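Local coordinates for nitrogen regulatory protein P-II (Thiomonas intermedia, PDB 5D4N), which is a carboxysome-associated PII-like signalling protein, CPII, that binds adenine nucleotides and bicarbonate and hydrolyses ADP, at the interface of chains A and B. Sequence-based numbering; all coordinates share one arbitrary frame. Chains: chain A/B, Nitrogen regulatory protein P-II.

Contacts 1 and 2 lie side by side along one edge of chain B, the centres of their C-alpha atoms about 8 Å apart, and B:Val93 belongs to both. Strand 92-102 of chain B and strand 92-100 of chain A run through the two patches. B:Val92 and B:Phe94 turn their side chains to contact 1, while B:Val95 pairs in contact 2, beside helix 72-88 of the same chain. Contact 1 also brings nucleotide-binding residues of both subunits together, which probably ties the trimer of this PII-family protein to its nucleotide sites, while contact 2 joins the strands through their backbones.

Contact 1: the interface of chains A and B. Residues chain A 69, 98, 100, 102, 105-106; chain B 91-94.
B:Phe94 and B:Val92, on the same side of strand 92-102, pack against an apolar surface of chain A in the subunit interface of this PII-family trimer. The B:Phe94 ring is held at several points. Its CE1 meets the methyl CB of A:Ala69 at 3.5 Å. Its CD1 lies 3.6 Å from the terminal methyl CD1 of A:Ile98, and the CG1 methyl of A:Val100 lies alongside. CG of B:Phe94 is anti to its carbonyl carbon (chi1 -57°), which brings the CD1-CE1 side of the ring to chain A. The edge of this ring points at the rim of A:Phe106, whose CE1 lies in the B:Phe94 plane, 3.8 Å from its CE1; the two rings are steeply inclined. B:Val92 reaches the same rim from the other side of the A:Phe106 plane, its CG1 methyl 3.7 Å from CZ. On that side CB of A:Lys105 also sits over the ring, toward its rim.

Beyond this apolar core the contact turns polar at the carbonyl of B:Gly91. The side-chain amine NZ of A:Lys105, brought round by bends at chi3 and chi4, hydrogen-bonds to B:Gly91 O at 3.0 Å, tilted 33° from the carbonyl plane. The guanidinium of A:Arg102 adds a weak bond from NH2 to the same oxygen, and CD of A:Lys105 rests over the centre of its plane. Both A:Lys105 and B:Gly91 belong to the nucleotide-binding site, which therefore draws on two subunits. An alanine in place of A:Lys105 would probably leave B:Gly91 O to the weak A:Arg102 bond and a water, and the guanidinium freer to turn. That water bridges the cluster, 2.7 Å from B:Gly91 O.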
loop_
_atom_site.group_PDB
_atom_site.type_symbol
_atom_site.label_atom_id
_atom_site.label_comp_id
_atom_site.label_asym_id
_atom_site.label_seq_id
_atom_site.Cartn_x
_atom_site.Cartn_y
_atom_site.Cartn_z
ATOM N N ALA A 69 -9.948 0.912 4.598
ATOM C CA ALA A 69 -10.714 1.900 3.840
ATOM C C ALA A 69 -11.853 2.344 4.732
ATOM O O ALA A 69 -12.634 1.521 5.232
ATOM C CB ALA A 69 -11.275 1.280 2.550
ATOM N N ILE A 98 -8.773 7.718 -1.747
ATOM C CA ILE A 98 -9.029 6.689 -2.746
ATOM C C ILE A 98 -10.434 6.862 -3.285
ATOM O O ILE A 98 -11.210 7.676 -2.777
ATOM C CB ILE A 98 -8.850 5.241 -2.178
ATOM C CG1 ILE A 98 -9.824 4.994 -0.994
ATOM C CG2 ILE A 98 -7.373 4.973 -1.744
ATOM C CD1 ILE A 98 -10.099 3.483 -0.632
ATOM N N VAL A 100 -13.867 4.339 -4.540
ATOM C CA VAL A 100 -14.441 3.004 -4.476
ATOM C C VAL A 100 -15.719 2.999 -5.294
ATOM O O VAL A 100 -16.337 4.047 -5.514
ATOM C CB VAL A 100 -14.740 2.542 -3.014
ATOM C CG1 VAL A 100 -13.438 2.443 -2.183
ATOM C CG2 VAL A 100 -15.737 3.486 -2.314
ATOM N N ARG A 102 -18.455 0.996 -4.251
ATOM C CA ARG A 102 -19.592 0.652 -3.410
ATOM C C ARG A 102 -19.515 1.284 -2.012
ATOM O O ARG A 102 -19.109 0.627 -1.048
ATOM C CB ARG A 102 -19.718 -0.879 -3.328
ATOM C CG ARG A 102 -19.904 -1.518 -4.703
ATOM C CD ARG A 102 -19.695 -3.003 -4.646
ATOM N NE ARG A 102 -18.292 -3.320 -4.365
ATOM C CZ ARG A 102 -17.837 -4.562 -4.253
ATOM N NH1 ARG A 102 -18.667 -5.599 -4.393
ATOM N NH2 ARG A 102 -16.562 -4.781 -3.959
ATOM N N LYS A 105 -20.515 -0.628 1.174
ATOM C CA LYS A 105 -19.647 -1.664 1.727
ATOM C C LYS A 105 -18.709 -1.132 2.804
ATOM O O LYS A 105 -18.132 -1.914 3.558
ATOM C CB LYS A 105 -18.771 -2.238 0.617
ATOM C CG LYS A 105 -19.299 -3.477 -0.044
ATOM C CD LYS A 105 -18.154 -4.216 -0.713
ATOM C CE LYS A 105 -17.578 -5.323 0.149
ATOM N NZ LYS A 105 -17.063 -6.426 -0.672
ATOM N N PHE A 106 -18.502 0.194 2.831
ATOM C CA PHE A 106 -17.521 0.830 3.702
ATOM C C PHE A 106 -18.085 1.755 4.767
ATOM O O PHE A 106 -17.407 2.038 5.750
ATOM C CB PHE A 106 -16.534 1.637 2.834
ATOM C CG PHE A 106 -15.874 0.786 1.769
ATOM C CD1 PHE A 106 -14.815 -0.059 2.091
ATOM C CD2 PHE A 106 -16.385 0.745 0.471
ATOM C CE1 PHE A 106 -14.265 -0.908 1.133
ATOM C CE2 PHE A 106 -15.826 -0.097 -0.495
ATOM C CZ PHE A 106 -14.745 -0.898 -0.164
ATOM N N GLY B 91 -14.324 -9.226 -1.629
ATOM C CA GLY B 91 -13.191 -8.489 -2.156
ATOM C C GLY B 91 -13.522 -7.057 -2.453
ATOM O O GLY B 91 -14.688 -6.663 -2.463
ATOM N N VAL B 92 -12.470 -6.276 -2.570
ATOM C CA VAL B 92 -12.639 -4.849 -2.741
ATOM C C VAL B 92 -11.634 -4.336 -3.751
ATOM O O VAL B 92 -10.574 -4.934 -3.952
ATOM C CB VAL B 92 -12.465 -4.082 -1.393
ATOM C CG1 VAL B 92 -13.615 -4.372 -0.409
ATOM C CG2 VAL B 92 -11.100 -4.389 -0.775
ATOM N N VAL B 93 -11.935 -3.179 -4.331
ATOM C CA VAL B 93 -10.984 -2.517 -5.244
ATOM C C VAL B 93 -10.875 -1.097 -4.741
ATOM O O VAL B 93 -11.916 -0.441 -4.518
ATOM C CB VAL B 93 -11.456 -2.506 -6.721
ATOM C CG1 VAL B 93 -10.415 -1.805 -7.598
ATOM C CG2 VAL B 93 -11.672 -3.925 -7.230
ATOM N N PHE B 94 -9.626 -0.624 -4.567
ATOM C CA PHE B 94 -9.367 0.757 -4.181
ATOM C C PHE B 94 -8.643 1.414 -5.340
ATOM O O PHE B 94 -7.633 0.885 -5.818
ATOM C CB PHE B 94 -8.454 0.803 -2.967
ATOM C CG PHE B 94 -8.944 0.053 -1.748
ATOM C CD1 PHE B 94 -10.301 -0.011 -1.444
ATOM C CD2 PHE B 94 -8.042 -0.591 -0.906
ATOM C CE1 PHE B 94 -10.747 -0.668 -0.284
ATOM C CE2 PHE B 94 -8.491 -1.242 0.244
ATOM C CZ PHE B 94 -9.818 -1.271 0.550
HETATM O O HOH W 1 -17.087 -7.798 -3.151
#

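Contact 2: the interface of chains A and B. Residues chain A 4, 6, 99; chain B 75, 79, 93, 95.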
loop_
_atom_site.group_PDB
_atom_site.type_symbol
_atom_site.label_atom_id
_atom_site.label_comp_id
_atom_site.label_asym_id
_atom_site.label_seq_id
_atom_site.Cartn_x
_atom_site.Cartn_y
_atom_site.Cartn_z
ATOM N N ILE A 4 -19.601 2.356 -14.207
ATOM C CA ILE A 4 -19.394 2.150 -12.769
ATOM C C ILE A 4 -19.073 3.497 -12.133
ATOM O O ILE A 4 -18.021 4.073 -12.432
ATOM C CB ILE A 4 -18.266 1.111 -12.450
ATOM C CG1 ILE A 4 -18.526 -0.285 -13.070
ATOM C CG2 ILE A 4 -17.962 1.037 -10.921
ATOM C CD1 ILE A 4 -19.686 -1.100 -12.476
ATOM N N LEU A 6 -17.766 6.026 -9.304
ATOM C CA LEU A 6 -16.749 6.003 -8.249
ATOM C C LEU A 6 -17.072 7.071 -7.227
ATOM O O LEU A 6 -17.637 8.128 -7.565
ATOM C CB LEU A 6 -15.349 6.195 -8.837
ATOM C CG LEU A 6 -14.815 4.999 -9.649
ATOM C CD1 LEU A 6 -13.453 5.339 -10.270
ATOM C CD2 LEU A 6 -14.611 3.762 -8.741
ATOM N N GLN A 99 -10.770 6.041 -4.275
ATOM C CA GLN A 99 -12.118 5.983 -4.821
ATOM C C GLN A 99 -12.564 4.536 -4.767
ATOM O O GLN A 99 -11.750 3.609 -4.918
ATOM C CB GLN A 99 -12.151 6.478 -6.267
ATOM C CG GLN A 99 -11.871 7.957 -6.415
ATOM C CD GLN A 99 -11.878 8.299 -7.885
ATOM O OE1 GLN A 99 -10.904 8.069 -8.620
ATOM N NE2 GLN A 99 -13.003 8.801 -8.361
ATOM N N VAL B 75 -9.466 2.267 -16.325
ATOM C CA VAL B 75 -10.173 2.033 -15.050
ATOM C C VAL B 75 -11.601 1.525 -15.261
ATOM O O VAL B 75 -11.951 0.460 -14.749
ATOM C CB VAL B 75 -10.125 3.198 -14.036
ATOM C CG1 VAL B 75 -10.920 2.841 -12.771
ATOM C CG2 VAL B 75 -8.681 3.536 -13.673
ATOM N N LEU B 79 -13.098 -2.098 -14.133
ATOM C CA LEU B 79 -14.146 -2.233 -13.109
ATOM C C LEU B 79 -15.380 -2.917 -13.660
ATOM O O LEU B 79 -15.994 -3.713 -12.956
ATOM C CB LEU B 79 -14.510 -0.887 -12.468
ATOM C CG LEU B 79 -13.363 -0.219 -11.683
ATOM C CD1 LEU B 79 -13.786 1.114 -11.116
ATOM C CD2 LEU B 79 -12.797 -1.126 -10.593
ATOM N N VAL B 93 -11.935 -3.179 -4.331
ATOM C CA VAL B 93 -10.984 -2.517 -5.244
ATOM C C VAL B 93 -10.875 -1.097 -4.741
ATOM O O VAL B 93 -11.916 -0.441 -4.518
ATOM C CB VAL B 93 -11.456 -2.506 -6.721
ATOM C CG1 VAL B 93 -10.415 -1.805 -7.598
ATOM C CG2 VAL B 93 -11.672 -3.925 -7.230
ATOM N N VAL B 95 -9.155 2.570 -5.789
ATOM C CA VAL B 95 -8.522 3.270 -6.897
ATOM C C VAL B 95 -7.776 4.464 -6.311
ATOM O O VAL B 95 -8.370 5.255 -5.571
ATOM C CB VAL B 95 -9.573 3.755 -7.942
ATOM C CG1 VAL B 95 -8.864 4.407 -9.123
ATOM C CG2 VAL B 95 -10.485 2.596 -8.419
#
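An antiparallel beta bridge backed by an apolar side-chain contact forms this part of the subunit interface, joining two chains of a PII-family trimer edge to edge. A:Gln99, in strand 92-100, pairs with B:Val95, in strand 92-102, through reciprocal backbone hydrogen bonds. A:Gln99 N donates to B:Val95 O at 2.8 Å. B:Val95 N returns a bond to A:Gln99 O at 2.9 Å. At this pair the link is made by main-chain groups and not by side-chain chemistry. The side chain of B:Val95 nevertheless lies close against its partner, its CB 3.7 Å from A:Gln99 O, and CG2 approaches the same oxygen.

Next to the bridge, A:Leu6, from the N-terminal segment before strand 7-17, meets B:Leu79 of helix 72-88. The two leucines reach toward each other tip to tip, CD2 of A:Leu6 standing 3.7 Å from CD1 of B:Leu79, and they bury the most surface in the patch. On B:Leu79, CG is anti to the carbonyl carbon (chi1 -64°), a setting that carries CD1 out from the helix to its partner. A:Ile4 comes in obliquely at the root of the same side chain, where its CG1 lies 4.1 Å from B:Leu79 CB, and its CG2 approaches the CD1 methyl. One turn earlier on the helix, B:Val75 extends the apolar surface, its CG1 4.3 Å from A:Leu6 CD1, a loose approach.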